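Local coordinates for FdxN element excision controlling factor protein (Anabaena variabilis, PDB 2OKF) that probably takes part, as a XisH-family excision controlling factor, in the site-specific removal of the fdxN element from nitrogen-fixation genes, and may bind nucleic acid, at residues T14-D19 against E133-W138; A99-T104 against L126-E131. All coordinates share one frame; numbering follows the deposited sequence. Where two conformers were deposited one is given.

The two contacts meet where strand 125-129, of contact 2, lies beside strand 134-139, of contact 1; backbone bonds such as Phe136 N to Val127 O, 2.8 Å, join the two strands. Contact 2 is the more deeply buried: 99-104 pairs in parallel with 126-131 inside the sheet, and backbone hydrogen bonds carry it. Contact 1 is partly buried, where the end of helix 6-18 crosses the outermost strand 134-139; water bridges and a lysine-to-carbonyl hydrogen bond surround its apolar middle. Trp138 of contact 1 packs on Leu126 of contact 2, CH2 to CD1 at 3.6 Å, so the apolar layers of the two contacts run together.

Contact 1: T14-D19 against E133-W138; sequences TALKKD and EVIFQW
The C-terminal end of helix 6-18 lies across the outermost strand, 134-139, of the mixed sheet, with Ala15 seated on Val134 and Ile135. The axes of the short segments pass 6.6 Å apart at 79°, nearly a right angle, and the small Ala15 side chain permits close approach: its CB is 3.6 Å from Val134 C. Ile135 rises beside it, CG1 against Ala15 CB and CD1 reaching Leu16 CD2 at 3.8 Å. That same Leu16 methyl meets Trp138 CH2, the two side chains crossing at about a right angle, while Ile135 CG2 sits over one face of the indole, displaced toward its rim. This is helix-on-sheet packing in a chain whose family belongs to the PDDEXK clan, and the helix is the first of the fold. Two beta bulges, a G1 bulge at Glu133-Val134 opposite Asp129 and a classic one at Phe136-Gln137 opposite Val127, interrupt the strand's regular pairing.

Polar links line the border. Lys18, extended beyond CG, brings NZ to Glu133 O at 3.0 Å, above the carbonyl plane by 60°. One water joins Ala15 O to Ile135 N and, weakly, to Asp19 OD1; another donates to Asp19 OD2 (2.7 Å) and accepts from Trp138 NE1, lying at the indole edge in the ring plane. A third donates to both Glu133 OE1 and Thr14 OG1, the latter also hydrogen-bonded to Glu10 O. Beyond the segments, Leu16 and Trp138 both reach Ile56, and Tyr97 meets the indole edge-to-face.

Contact 2: A99-T104 against L126-E131; sequences AVPLTT and LVYDVE
Pro101 lies over one face of the Tyr128 ring where two parallel strands, 94-101 and 125-129, run side by side. Its CA stands 4.2 Å from the ring centroid and 13° off the normal, a CH-pi contact, and the pyrrolidine runs alongside the phenol, CG reaching OH at 3.6 Å. Tyr128 CG sits between its own backbone N and carbonyl carbon (chi1 66°), a torsion that lays the ring along the neighbouring strand, its edge against Ala99 C and CE1 touching Ala99 CB at 3.8 Å. Val130 also meets the proline, its CG2 packing against Pro101 CB. Val127 CG1 fits into the strand-to-helix turn after the N-cap Pro101, against Leu102 CA at 3.7 Å and Leu102 CD1; Leu102 CD2 lies near Asp129 OD2, while Asp129 OD1 accepts a hydrogen bond from Gln132 N.

Parallel bridges pair Ala99 with Leu126, whose side chains share one face, and Val100 with Val127 on the other; at Pro101 and Tyr128 the side chains diverge. Val100 N bonds to Leu126 O at 2.9 Å, and Tyr128 N to Val100 O. Leu102 N to Tyr128 O, 2.8 Å, is bent to 137° as the chain turns into helix 102-106. Strands 54-60 and 134-139 flank this pair within the sheet; helix 6-18 packs on Tyr128 through Phe8, Val11 and Val12, and the phenol OH is hydrogen-bonded to Lys61 O.

Contact 1: T14-D19 against E133-W138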
loop_
_atom_site.group_PDB
_atom_site.type_symbol
_atom_site.label_atom_id
_atom_site.label_comp_id
_atom_site.label_asym_id
_atom_site.label_seq_id
_atom_site.Cartn_x
_atom_site.Cartn_y
_atom_site.Cartn_z
ATOM N N THR A 14 11.599 19.561 11.968
ATOM C CA THR A 14 12.008 20.957 11.947
ATOM C C THR A 14 10.937 21.820 11.295
ATOM O O THR A 14 10.547 22.856 11.864
ATOM C CB THR A 14 13.357 21.107 11.259
ATOM O OG1 THR A 14 14.338 20.493 12.121
ATOM C CG2 THR A 14 13.737 22.573 11.020
ATOM N N ALA A 15 10.431 21.367 10.154
ATOM C CA ALA A 15 9.396 22.091 9.421
ATOM C C ALA A 15 8.137 22.229 10.273
ATOM O O ALA A 15 7.533 23.291 10.348
ATOM C CB ALA A 15 9.114 21.392 8.147
ATOM N N LEU A 16 7.746 21.134 10.931
ATOM C CA LEU A 16 6.592 21.167 11.830
ATOM C C LEU A 16 6.794 22.200 12.956
ATOM O O LEU A 16 5.904 23.034 13.220
ATOM C CB LEU A 16 6.330 19.779 12.443
ATOM C CG LEU A 16 5.652 18.785 11.505
ATOM C CD1 LEU A 16 5.794 17.361 12.019
ATOM C CD2 LEU A 16 4.207 19.163 11.347
ATOM N N LYS A 17 7.939 22.139 13.626
ATOM C CA LYS A 17 8.165 23.053 14.745
ATOM C C LYS A 17 8.189 24.521 14.301
ATOM O O LYS A 17 7.699 25.386 15.033
ATOM C CB LYS A 17 9.449 22.649 15.465
ATOM C CG LYS A 17 9.220 21.408 16.249
ATOM C CD LYS A 17 10.447 20.985 17.013
ATOM C CE LYS A 17 11.500 20.438 16.124
ATOM N NZ LYS A 17 12.746 20.202 16.937
ATOM N N LYS A 18 8.694 24.812 13.116
ATOM C CA LYS A 18 8.683 26.178 12.614
ATOM C C LYS A 18 7.264 26.735 12.470
ATOM O O LYS A 18 7.048 27.953 12.549
ATOM C CB LYS A 18 9.363 26.264 11.259
ATOM C CG LYS A 18 10.857 26.207 11.295
ATOM C CD LYS A 18 11.386 26.426 9.865
ATOM C CE LYS A 18 12.857 26.248 9.804
ATOM N NZ LYS A 18 13.383 26.233 8.416
ATOM N N ASP A 19 6.303 25.849 12.220
ATOM C CA ASP A 19 4.905 26.260 12.081
ATOM C C ASP A 19 4.153 26.176 13.423
ATOM O O ASP A 19 2.951 26.295 13.451
ATOM C CB ASP A 19 4.219 25.458 11.013
ATOM C CG ASP A 19 4.410 25.975 9.597
ATOM O OD1 ASP A 19 5.327 26.793 9.346
ATOM O OD2 ASP A 19 3.632 25.521 8.739
ATOM N N GLU A 133 13.608 23.402 4.872
ATOM C CA GLU A 133 12.991 22.738 6.018
ATOM C C GLU A 133 11.755 23.471 6.499
ATOM O O GLU A 133 11.656 23.848 7.660
ATOM C CB GLU A 133 13.992 22.568 7.157
ATOM C CG GLU A 133 15.353 22.027 6.693
ATOM C CD GLU A 133 16.210 21.514 7.822
ATOM O OE1 GLU A 133 15.686 20.848 8.725
ATOM O OE2 GLU A 133 17.439 21.741 7.779
ATOM N N VAL A 134 10.812 23.650 5.579
ATOM C CA VAL A 134 9.549 24.334 5.878
ATOM C C VAL A 134 8.380 23.539 5.293
ATOM O O VAL A 134 8.545 22.793 4.307
ATOM C CB VAL A 134 9.528 25.770 5.291
ATOM C CG1 VAL A 134 10.588 26.639 5.950
ATOM C CG2 VAL A 134 9.671 25.774 3.766
ATOM N N ILE A 135 7.215 23.771 5.868
ATOM C CA ILE A 135 5.966 23.220 5.329
ATOM C C ILE A 135 5.460 24.190 4.256
ATOM O O ILE A 135 5.238 25.391 4.496
ATOM C CB ILE A 135 4.892 23.079 6.421
ATOM C CG1 ILE A 135 5.384 22.105 7.523
ATOM C CG2 ILE A 135 3.593 22.631 5.803
ATOM C CD1 ILE A 135 4.391 21.781 8.567
ATOM N N PHE A 136 5.360 23.672 3.055
ATOM C CA PHE A 136 4.819 24.410 1.920
ATOM C C PHE A 136 3.302 24.361 1.839
ATOM O O PHE A 136 2.657 25.384 1.633
ATOM C CB PHE A 136 5.415 23.890 0.606
ATOM C CG PHE A 136 4.729 24.427 -0.619
ATOM C CD1 PHE A 136 4.688 25.772 -0.881
ATOM C CD2 PHE A 136 4.044 23.564 -1.464
ATOM C CE1 PHE A 136 4.060 26.260 -2.018
ATOM C CE2 PHE A 136 3.396 24.046 -2.564
ATOM C CZ PHE A 136 3.392 25.377 -2.844
ATOM N N GLN A 137 2.721 23.176 1.991
ATOM C CA GLN A 137 1.286 23.040 1.800
ATOM C C GLN A 137 0.736 21.840 2.521
ATOM O O GLN A 137 1.370 20.787 2.502
ATOM C CB GLN A 137 1.018 22.867 0.288
ATOM C CG GLN A 137 -0.442 22.821 -0.132
ATOM C CD GLN A 137 -0.612 22.743 -1.651
ATOM O OE1 GLN A 137 0.350 22.812 -2.398
ATOM N NE2 GLN A 137 -1.849 22.597 -2.097
ATOM N N TRP A 138 -0.418 22.021 3.131
ATOM C CA TRP A 138 -1.208 20.909 3.648
ATOM C C TRP A 138 -2.312 20.616 2.617
ATOM O O TRP A 138 -3.006 21.537 2.178
ATOM C CB TRP A 138 -1.851 21.271 4.929
ATOM C CG TRP A 138 -0.952 21.492 6.082
ATOM C CD1 TRP A 138 -0.515 22.679 6.557
ATOM C CD2 TRP A 138 -0.397 20.484 6.924
ATOM N NE1 TRP A 138 0.245 22.482 7.677
ATOM C CE2 TRP A 138 0.343 21.142 7.927
ATOM C CE3 TRP A 138 -0.487 19.114 6.972
ATOM C CZ2 TRP A 138 0.988 20.454 8.961
ATOM C CZ3 TRP A 138 0.154 18.428 8.009
ATOM C CH2 TRP A 138 0.877 19.095 8.984
HETATM O O HOH W 1 16.546 19.199 10.642
HETATM O O HOH W 2 7.389 25.238 8.342
HETATM O O HOH W 3 1.278 24.461 9.563
#

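Contact 2: A99-T104 against L126-E131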
loop_
_atom_site.group_PDB
_atom_site.type_symbol
_atom_site.label_atom_id
_atom_site.label_comp_id
_atom_site.label_asym_id
_atom_site.label_seq_id
_atom_site.Cartn_x
_atom_site.Cartn_y
_atom_site.Cartn_z
ATOM N N ALA A 99 3.889 12.763 4.309
ATOM C CA ALA A 99 4.814 13.900 4.074
ATOM C C ALA A 99 5.650 13.604 2.824
ATOM O O ALA A 99 6.286 12.577 2.743
ATOM C CB ALA A 99 5.721 14.115 5.269
ATOM N N VAL A 100 5.596 14.507 1.857
ATOM C CA VAL A 100 6.212 14.375 0.546
ATOM C C VAL A 100 7.142 15.598 0.300
ATOM O O VAL A 100 6.684 16.711 0.496
ATOM C CB VAL A 100 5.032 14.449 -0.516
ATOM C CG1 VAL A 100 5.507 14.260 -1.943
ATOM C CG2 VAL A 100 3.918 13.434 -0.215
ATOM N N PRO A 101 8.344 15.408 -0.193
ATOM C CA PRO A 101 9.124 16.589 -0.606
ATOM C C PRO A 101 8.468 17.363 -1.740
ATOM O O PRO A 101 7.763 16.804 -2.582
ATOM C CB PRO A 101 10.444 15.971 -1.074
ATOM C CG PRO A 101 10.550 14.707 -0.345
ATOM C CD PRO A 101 9.164 14.176 -0.301
ATOM N N LEU A 102 8.681 18.661 -1.773
ATOM C CA LEU A 102 8.121 19.504 -2.793
ATOM C C LEU A 102 8.554 19.072 -4.173
ATOM O O LEU A 102 7.770 19.150 -5.102
ATOM C CB LEU A 102 8.575 20.943 -2.576
ATOM C CG LEU A 102 7.971 21.981 -3.508
ATOM C CD1 LEU A 102 6.451 21.922 -3.640
ATOM C CD2 LEU A 102 8.456 23.385 -3.024
ATOM N N THR A 103 9.813 18.677 -4.316
ATOM C CA THR A 103 10.310 18.217 -5.629
ATOM C C THR A 103 9.503 17.015 -6.118
ATOM O O THR A 103 9.111 16.970 -7.286
ATOM C CB THR A 103 11.801 17.896 -5.629
ATOM O OG1 THR A 103 12.119 16.892 -4.671
ATOM C CG2 THR A 103 12.614 19.174 -5.370
ATOM N N THR A 104 9.245 16.073 -5.219
ATOM C CA THR A 104 8.445 14.898 -5.544
ATOM C C THR A 104 7.010 15.280 -5.870
ATOM O O THR A 104 6.393 14.764 -6.838
ATOM C CB THR A 104 8.433 13.966 -4.340
ATOM O OG1 THR A 104 9.786 13.768 -3.889
ATOM C CG2 THR A 104 7.785 12.620 -4.685
ATOM N N LEU A 126 1.365 16.333 3.466
ATOM C CA LEU A 126 2.137 17.444 4.035
ATOM C C LEU A 126 3.289 17.595 3.044
ATOM O O LEU A 126 4.176 16.752 2.979
ATOM C CB LEU A 126 2.649 17.134 5.435
ATOM C CG LEU A 126 3.430 18.170 6.224
ATOM C CD1 LEU A 126 3.839 17.579 7.592
ATOM C CD2 LEU A 126 4.642 18.661 5.532
ATOM N N VAL A 127 3.270 18.679 2.253
ATOM C CA VAL A 127 4.324 18.911 1.267
ATOM C C VAL A 127 5.335 19.838 1.919
ATOM O O VAL A 127 4.994 20.942 2.382
ATOM C CB VAL A 127 3.776 19.568 0.002
ATOM C CG1 VAL A 127 4.833 19.710 -1.021
ATOM C CG2 VAL A 127 2.629 18.709 -0.595
ATOM N N TYR A 128 6.555 19.347 1.991
ATOM C CA TYR A 128 7.648 20.077 2.670
ATOM C C TYR A 128 8.809 20.327 1.743
ATOM O O TYR A 128 9.084 19.557 0.869
ATOM C CB TYR A 128 8.118 19.353 3.929
ATOM C CG TYR A 128 8.773 18.017 3.743
ATOM C CD1 TYR A 128 8.036 16.849 3.527
ATOM C CD2 TYR A 128 10.157 17.882 3.807
ATOM C CE1 TYR A 128 8.645 15.669 3.372
ATOM C CE2 TYR A 128 10.780 16.701 3.627
ATOM C CZ TYR A 128 10.029 15.561 3.424
ATOM O OH TYR A 128 10.656 14.336 3.270
ATOM N N ASP A 129 9.435 21.478 1.921
ATOM C CA ASP A 129 10.610 21.872 1.181
ATOM C C ASP A 129 11.813 21.367 1.959
ATOM O O ASP A 129 12.049 21.738 3.108
ATOM C CB ASP A 129 10.646 23.380 1.038
ATOM C CG ASP A 129 11.776 23.835 0.181
ATOM O OD1 ASP A 129 12.949 23.705 0.600
ATOM O OD2 ASP A 129 11.486 24.311 -0.934
ATOM N N VAL A 130 12.587 20.504 1.333
ATOM C CA VAL A 130 13.695 19.857 2.033
ATOM C C VAL A 130 14.853 20.790 2.391
ATOM O O VAL A 130 15.342 20.806 3.543
ATOM C CB VAL A 130 14.221 18.657 1.191
ATOM C CG1 VAL A 130 15.504 18.102 1.780
ATOM C CG2 VAL A 130 13.140 17.576 1.060
ATOM N N GLU A 131 15.307 21.585 1.425
ATOM C CA GLU A 131 16.466 22.450 1.636
ATOM C C GLU A 131 16.183 23.515 2.695
ATOM O O GLU A 131 17.031 23.809 3.532
ATOM C CB GLU A 131 16.888 23.098 0.318
ATOM C CG GLU A 131 18.113 23.981 0.439
ATOM C CD GLU A 131 18.617 24.528 -0.908
ATOM O OE1 GLU A 131 17.885 24.439 -1.923
ATOM O OE2 GLU A 131 19.756 25.063 -0.937
#